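Local coordinates for sorbitol dehydrogenase (Gluconobacter oxydans, PDB 5ITG), which probably oxidises D-sorbitol to L-sorbose, using NADP as the acceptor of the electrons, at residues Ala113-Leu118 and Val169-Arg174; Gly142-Glu147 and Leu203-Ala208; Thr163-Val168 and Arg199-Gly204. All blocks are in the same frame, centred on the assembly; numbering follows the deposited sequence.

Contact 1: residues Ala113-Leu118 and Val169-Arg174; sequences AVLKHL and VEALRR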
# COMPACT_ATOMS: atom_id res chain seq x y z
N ALA A 113 2.02 29.78 -4.78
CA ALA A 113 1.48 29.07 -5.95
C ALA A 113 0.69 27.83 -5.53
O ALA A 113 -0.34 27.51 -6.12
CB ALA A 113 2.62 28.67 -6.87
N VAL A 114 1.19 27.13 -4.51
CA VAL A 114 0.52 25.94 -4.02
C VAL A 114 -0.76 26.32 -3.30
O VAL A 114 -1.80 25.69 -3.48
CB VAL A 114 1.43 25.15 -3.03
CG1 VAL A 114 0.63 24.03 -2.37
CG2 VAL A 114 2.62 24.58 -3.77
N LEU A 115 -0.67 27.37 -2.48
CA LEU A 115 -1.82 27.85 -1.72
C LEU A 115 -2.95 28.34 -2.62
O LEU A 115 -4.12 28.19 -2.27
CB LEU A 115 -1.40 28.96 -0.75
CG LEU A 115 -0.71 28.49 0.54
CD1 LEU A 115 -0.24 29.70 1.33
CD2 LEU A 115 -1.68 27.65 1.37
N LYS A 116 -2.60 28.93 -3.76
CA LYS A 116 -3.61 29.42 -4.69
C LYS A 116 -4.46 28.25 -5.18
O LYS A 116 -5.68 28.35 -5.27
CB LYS A 116 -2.96 30.10 -5.90
CG LYS A 116 -3.96 30.72 -6.86
CD LYS A 116 -3.30 31.20 -8.15
CE LYS A 116 -4.32 31.88 -9.07
NZ LYS A 116 -5.53 31.03 -9.30
N HIS A 117 -3.80 27.14 -5.51
CA HIS A 117 -4.54 25.97 -5.97
C HIS A 117 -5.40 25.42 -4.85
O HIS A 117 -6.57 25.09 -5.06
CB HIS A 117 -3.58 24.87 -6.45
CG HIS A 117 -3.24 24.96 -7.91
ND1 HIS A 117 -2.04 25.47 -8.36
CD2 HIS A 117 -3.94 24.61 -9.01
CE1 HIS A 117 -2.02 25.42 -9.68
NE2 HIS A 117 -3.16 24.91 -10.10
N LEU A 118 -4.82 25.34 -3.66
CA LEU A 118 -5.51 24.83 -2.48
C LEU A 118 -6.76 25.61 -2.08
O LEU A 118 -7.70 25.03 -1.52
CB LEU A 118 -4.53 24.79 -1.31
CG LEU A 118 -3.92 23.45 -0.90
CD1 LEU A 118 -3.81 22.50 -2.08
CD2 LEU A 118 -2.55 23.71 -0.28
N VAL A 169 -3.77 22.98 6.35
CA VAL A 169 -4.49 23.72 7.37
C VAL A 169 -4.57 25.22 7.04
O VAL A 169 -5.62 25.83 7.24
CB VAL A 169 -3.85 23.50 8.76
CG1 VAL A 169 -4.43 24.46 9.78
CG2 VAL A 169 -4.11 22.05 9.20
N GLU A 170 -3.49 25.81 6.53
CA GLU A 170 -3.53 27.22 6.16
C GLU A 170 -4.53 27.42 5.02
O GLU A 170 -5.28 28.40 4.99
CB GLU A 170 -2.14 27.72 5.74
CG GLU A 170 -2.11 29.14 5.18
CD GLU A 170 -2.51 30.22 6.19
OE1 GLU A 170 -2.82 29.90 7.36
OE2 GLU A 170 -2.51 31.40 5.80
N ALA A 171 -4.56 26.48 4.08
CA ALA A 171 -5.50 26.58 2.96
C ALA A 171 -6.93 26.52 3.49
O ALA A 171 -7.81 27.28 3.06
CB ALA A 171 -5.25 25.45 1.96
N LEU A 172 -7.18 25.61 4.43
CA LEU A 172 -8.51 25.47 5.00
C LEU A 172 -8.91 26.73 5.77
O LEU A 172 -10.06 27.15 5.73
CB LEU A 172 -8.56 24.24 5.91
CG LEU A 172 -8.55 22.91 5.14
CD1 LEU A 172 -8.29 21.75 6.07
CD2 LEU A 172 -9.88 22.75 4.41
N ARG A 173 -7.95 27.34 6.46
CA ARG A 173 -8.23 28.56 7.21
C ARG A 173 -8.70 29.65 6.25
O ARG A 173 -9.75 30.28 6.45
CB ARG A 173 -6.98 29.04 7.95
CG ARG A 173 -7.23 30.26 8.84
CD ARG A 173 -5.94 30.86 9.38
NE ARG A 173 -5.12 31.47 8.34
CZ ARG A 173 -5.50 32.50 7.58
NH1 ARG A 173 -6.70 33.04 7.75
NH2 ARG A 173 -4.69 32.99 6.66
N ARG A 174 -7.93 29.86 5.19
CA ARG A 174 -8.25 30.87 4.20
C ARG A 174 -9.60 30.64 3.54
O ARG A 174 -10.37 31.58 3.33
CB ARG A 174 -7.14 30.96 3.15
CG ARG A 174 -5.81 31.38 3.74
CD ARG A 174 -4.78 31.67 2.67
NE ARG A 174 -3.48 31.97 3.26
CZ ARG A 174 -2.40 32.29 2.57
NH1 ARG A 174 -2.45 32.36 1.25
NH2 ARG A 174 -1.25 32.54 3.20
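Leu115 lays its CD1 methyl over one face of the Arg174 guanidinium, offset toward the rim, with CD1 3.5 Å from NH1 of Arg174. The two side chains cross at about a right angle. The other methyl of Leu115, CD2, lies 4.1 Å from CG of Glu170 and also rests near the backbone N and CB of Ala171. Farther along, CB of Leu118 sits 3.4 Å from CB of Ala171, closer than usual for two carbons. The axes of segments 113-118 and 169-174 pass 9.4 Å apart at a crossing angle of -52°, with the small Ala171 at the place of nearest backbone approach.

The salt bridges of this contact all lie within segment 169-174. CG of Glu170, anti to the backbone N (chi1 173°), is set beside Leu115 CD2, and the chain then bends to a carboxylate that Arg173 grips side-on: NE of Arg173 donates to OE1 of Glu170 at 3.0 Å and NH2 to OE2 at 2.8 Å. Arg174 NE reaches that same OE2, also at 2.8 Å, from the same face of the carboxylate as Arg173 NH2. An alanine in place of Glu170 would probably leave Arg174 without its carboxylate partner and freer to turn, and Leu115 CD2 without its neighbour CG, while Arg173 would keep its salt bridge to Asp177. Leu118 also packs against Val29 and Phe31 of the sheet. One carboxylate facing two arginines is probably kept ionised, and the contact thus joins an apolar helix crossing to a charge network.

Contact 2: residues Gly142-Glu147 and Leu203-Ala208; sequences GAFDLE and LGYAKA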
# COMPACT_ATOMS: atom_id res chain seq x y z
N GLY A 142 2.34 8.35 20.09
CA GLY A 142 1.21 8.08 19.21
C GLY A 142 0.48 9.35 18.82
O GLY A 142 -0.59 9.29 18.23
N ALA A 143 1.05 10.51 19.15
CA ALA A 143 0.41 11.78 18.81
C ALA A 143 1.19 12.57 17.77
O ALA A 143 2.36 12.29 17.51
CB ALA A 143 0.22 12.62 20.06
N PHE A 144 0.54 13.56 17.17
CA PHE A 144 1.18 14.41 16.17
C PHE A 144 2.32 15.10 16.90
O PHE A 144 2.10 15.75 17.93
CB PHE A 144 0.17 15.43 15.65
CG PHE A 144 0.70 16.30 14.54
CD1 PHE A 144 1.00 15.75 13.30
CD2 PHE A 144 0.88 17.66 14.74
CE1 PHE A 144 1.48 16.56 12.26
CE2 PHE A 144 1.35 18.47 13.71
CZ PHE A 144 1.65 17.92 12.47
N ASP A 145 3.54 14.97 16.37
CA ASP A 145 4.72 15.55 17.02
C ASP A 145 4.91 17.04 16.80
O ASP A 145 5.40 17.47 15.75
CB ASP A 145 5.97 14.80 16.56
CG ASP A 145 7.09 14.88 17.57
OD1 ASP A 145 7.24 15.96 18.20
OD2 ASP A 145 7.81 13.88 17.74
N LEU A 146 4.56 17.83 17.81
CA LEU A 146 4.69 19.28 17.74
C LEU A 146 6.13 19.74 17.93
O LEU A 146 6.42 20.94 17.85
CB LEU A 146 3.80 19.93 18.81
CG LEU A 146 2.32 19.57 18.67
CD1 LEU A 146 1.54 20.14 19.84
CD2 LEU A 146 1.80 20.10 17.34
N GLU A 147 7.03 18.80 18.17
CA GLU A 147 8.44 19.12 18.36
C GLU A 147 9.21 19.07 17.05
O GLU A 147 10.35 19.53 16.98
CB GLU A 147 9.06 18.16 19.37
CG GLU A 147 8.38 18.19 20.73
CD GLU A 147 8.26 19.60 21.29
OE1 GLU A 147 9.32 20.23 21.54
OE2 GLU A 147 7.13 20.08 21.47
N LEU A 203 -5.48 17.57 12.23
CA LEU A 203 -6.18 18.23 13.33
C LEU A 203 -5.19 18.49 14.46
O LEU A 203 -5.39 19.39 15.27
CB LEU A 203 -7.34 17.37 13.86
CG LEU A 203 -8.55 17.15 12.94
CD1 LEU A 203 -9.64 16.42 13.72
CD2 LEU A 203 -9.07 18.48 12.44
N GLY A 204 -4.14 17.68 14.52
CA GLY A 204 -3.12 17.87 15.54
C GLY A 204 -2.42 19.19 15.29
O GLY A 204 -2.11 19.92 16.22
N TYR A 205 -2.17 19.50 14.01
CA TYR A 205 -1.51 20.74 13.65
C TYR A 205 -2.50 21.89 13.80
O TYR A 205 -2.16 22.95 14.33
CB TYR A 205 -1.00 20.68 12.21
CG TYR A 205 -0.38 21.97 11.71
CD1 TYR A 205 -1.17 23.02 11.25
CD2 TYR A 205 1.01 22.14 11.70
CE1 TYR A 205 -0.60 24.21 10.79
CE2 TYR A 205 1.59 23.33 11.25
CZ TYR A 205 0.78 24.36 10.80
OH TYR A 205 1.34 25.53 10.35
N ALA A 206 -3.72 21.68 13.33
CA ALA A 206 -4.76 22.69 13.41
C ALA A 206 -5.01 23.13 14.85
O ALA A 206 -5.18 24.32 15.12
CB ALA A 206 -6.06 22.14 12.80
N LYS A 207 -5.03 22.17 15.77
CA LYS A 207 -5.26 22.49 17.18
C LYS A 207 -4.17 23.41 17.71
O LYS A 207 -4.46 24.37 18.42
CB LYS A 207 -5.30 21.21 18.01
CG LYS A 207 -5.63 21.45 19.47
CD LYS A 207 -5.55 20.17 20.28
CE LYS A 207 -5.98 20.42 21.72
NZ LYS A 207 -7.35 21.00 21.75
N ALA A 208 -2.93 23.10 17.37
CA ALA A 208 -1.81 23.92 17.82
C ALA A 208 -1.90 25.30 17.20
O ALA A 208 -1.56 26.30 17.84
CB ALA A 208 -0.49 23.26 17.45
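The irregular loop 142-147 draws nearest to helix 194-209 where Phe144 meets Gly204, their CA atoms 5.6 Å apart. So close an approach depends on the glycine: a CB built on Gly204 would fall 2.6 Å from CB of Phe144, a clash. The Phe144 side chain instead runs past the bare backbone. Its chi1 of -176° sets CG anti to the backbone N, and the ring beyond it lies on the helix, where CD2 is 3.6 Å from N of Tyr205 and CE2 the same distance from CB of Tyr205. The two aromatic side chains lie side by side and point the same way, and CE2 of Phe144 comes in at the edge of the tyrosine ring, near its plane, so they pack alongside each other without stacking face on face.

Leu146 makes a second, more peripheral touch. Its CD2 methyl stands 3.9 Å from CB of Ala208, one turn along the helix from Gly204, and passes near the carbonyl O of Gly204. Between these two hydrophobic residues, Asp145 turns its side chain back on the loop: OD1 accepts from N of Glu147 at 2.8 Å, an Asx turn, while OD2 takes a hydrogen bond from Asn138 ND2.

The buried end of the contact continues into two helices. Phe144 meets Phe165 of helix 164-177 edge-to-face and packs on Val151 of helix 149-156, whose Leu155 touches both Tyr205 and Ala208. Ala206, turned away from the loop, meets helix 211-220. The loop, between strand 125-128 and helix 149-156, is thereby laid against helix 194-209.

Contact 3: residues Thr163-Val168 and Arg199-Gly204; sequences TVFGYV and RKAFLG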
# COMPACT_ATOMS: atom_id res chain seq x y z
N THR A 163 5.40 22.38 5.32
CA THR A 163 4.93 21.01 5.53
C THR A 163 3.52 20.83 4.97
O THR A 163 2.77 21.80 4.83
CB THR A 163 4.91 20.62 7.03
OG1 THR A 163 3.84 21.31 7.69
CG2 THR A 163 6.23 20.99 7.70
N VAL A 164 3.17 19.59 4.65
CA VAL A 164 1.85 19.30 4.11
C VAL A 164 0.81 19.77 5.12
O VAL A 164 -0.23 20.31 4.76
CB VAL A 164 1.67 17.78 3.80
CG1 VAL A 164 1.68 16.97 5.08
CG2 VAL A 164 0.39 17.56 3.01
N PHE A 165 1.10 19.57 6.40
CA PHE A 165 0.19 19.98 7.47
C PHE A 165 -0.04 21.49 7.39
O PHE A 165 -1.18 21.96 7.44
CB PHE A 165 0.78 19.62 8.83
CG PHE A 165 1.42 18.27 8.87
CD1 PHE A 165 0.64 17.12 8.71
CD2 PHE A 165 2.78 18.14 9.03
CE1 PHE A 165 1.23 15.86 8.72
CE2 PHE A 165 3.38 16.89 9.05
CZ PHE A 165 2.60 15.74 8.89
N GLY A 166 1.05 22.23 7.28
CA GLY A 166 0.96 23.68 7.20
C GLY A 166 0.19 24.17 5.99
O GLY A 166 -0.64 25.07 6.10
N TYR A 167 0.45 23.58 4.83
CA TYR A 167 -0.22 23.96 3.59
C TYR A 167 -1.72 23.69 3.64
O TYR A 167 -2.53 24.55 3.32
CB TYR A 167 0.37 23.19 2.40
CG TYR A 167 1.61 23.82 1.79
CD1 TYR A 167 1.51 24.95 0.98
CD2 TYR A 167 2.87 23.28 2.01
CE1 TYR A 167 2.64 25.53 0.40
CE2 TYR A 167 4.01 23.85 1.44
CZ TYR A 167 3.89 24.98 0.63
OH TYR A 167 5.01 25.54 0.07
N VAL A 168 -2.07 22.47 4.05
CA VAL A 168 -3.47 22.06 4.12
C VAL A 168 -4.27 22.86 5.13
O VAL A 168 -5.34 23.38 4.81
CB VAL A 168 -3.57 20.55 4.45
CG1 VAL A 168 -5.00 20.18 4.80
CG2 VAL A 168 -3.10 19.74 3.24
N ARG A 199 -6.45 12.41 9.77
CA ARG A 199 -7.25 13.25 10.65
C ARG A 199 -6.45 13.65 11.90
O ARG A 199 -6.46 14.81 12.31
CB ARG A 199 -8.54 12.53 11.06
CG ARG A 199 -9.41 13.32 12.03
CD ARG A 199 -10.77 12.67 12.21
NE ARG A 199 -10.66 11.33 12.79
CZ ARG A 199 -11.67 10.48 12.93
NH1 ARG A 199 -12.89 10.82 12.53
NH2 ARG A 199 -11.46 9.29 13.46
N LYS A 200 -5.75 12.69 12.49
CA LYS A 200 -4.95 12.94 13.68
C LYS A 200 -3.83 13.95 13.40
O LYS A 200 -3.58 14.86 14.20
CB LYS A 200 -4.32 11.64 14.19
CG LYS A 200 -3.39 11.83 15.38
CD LYS A 200 -2.66 10.55 15.73
CE LYS A 200 -3.62 9.47 16.21
NZ LYS A 200 -2.88 8.20 16.51
N ALA A 201 -3.16 13.79 12.27
CA ALA A 201 -2.06 14.67 11.89
C ALA A 201 -2.52 16.09 11.56
O ALA A 201 -2.01 17.07 12.11
CB ALA A 201 -1.30 14.08 10.71
N PHE A 202 -3.50 16.21 10.67
CA PHE A 202 -4.00 17.52 10.28
C PHE A 202 -4.74 18.28 11.39
O PHE A 202 -4.63 19.50 11.47
CB PHE A 202 -4.84 17.41 9.02
CG PHE A 202 -4.03 17.10 7.80
CD1 PHE A 202 -3.17 18.05 7.27
CD2 PHE A 202 -4.07 15.83 7.23
CE1 PHE A 202 -2.35 17.75 6.19
CE2 PHE A 202 -3.26 15.52 6.15
CZ PHE A 202 -2.39 16.48 5.62
N LEU A 203 -5.48 17.57 12.23
CA LEU A 203 -6.18 18.23 13.33
C LEU A 203 -5.19 18.49 14.46
O LEU A 203 -5.39 19.39 15.27
CB LEU A 203 -7.34 17.37 13.86
CG LEU A 203 -8.55 17.15 12.94
CD1 LEU A 203 -9.64 16.42 13.72
CD2 LEU A 203 -9.07 18.48 12.44
N GLY A 204 -4.14 17.68 14.52
CA GLY A 204 -3.12 17.87 15.54
C GLY A 204 -2.42 19.19 15.29
O GLY A 204 -2.11 19.92 16.22
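Phe202 drives its ring against Val164, Phe165 and Val168, and the tight part of the contact gathers at its CE1 atom. CE1 lies 3.5 Å from CB of Val168 and 3.6 Å from CA of Phe165. The carbonyl O of Val164 sits in the ring plane, at the edge, also 3.6 Å from CE1. CG of Phe202 stands anti to its own carbonyl carbon (chi1 -70°), and the side chain crosses all three partners at about a right angle. CD1 of Phe165 lies over one face of the Phe202 ring; the ring planes are inclined at 57°, centroids 5.7 Å apart.

Ala201 closes the buried patch, its CB 3.7 Å from CE1 of Phe165; the neighbouring Arg199 and Lys200 are exposed to solvent. On the other helix the start is partly exposed: Thr163, the N-cap, receives the N-H of Gly166 on OG1 at 3.0 Å.

On the sheet side, Val168 rests on Val126 and Phe202 on Met128. Strands 125-128 and 184-187 run parallel and paired, with helix 164-177 in the connection between them: a beta-alpha-beta crossover, as expected of a Rossmann domain.

Helix 164-177 takes part in contacts 1 and 3, helix 194-209 in contacts 2 and 3, so contact 3 is the shared middle of the series. It is wholly buried, and its side-chain contacts are apolar. Contact 1 is also mostly buried, yet its outer edge is charged, as the arginines reach the partly exposed flank of the domain. Contact 2 joins a loop to a helix rather than two helices and is the one in which a touching side chain, Leu146, is exposed. Contacts 2 and 3, with centres about 8 Å apart, share Leu203 and Gly204 and also meet where Lys200 NZ probably hydrogen-bonds Gly142 O; contacts 1 and 2 are bridged by Val169 packing on Tyr205.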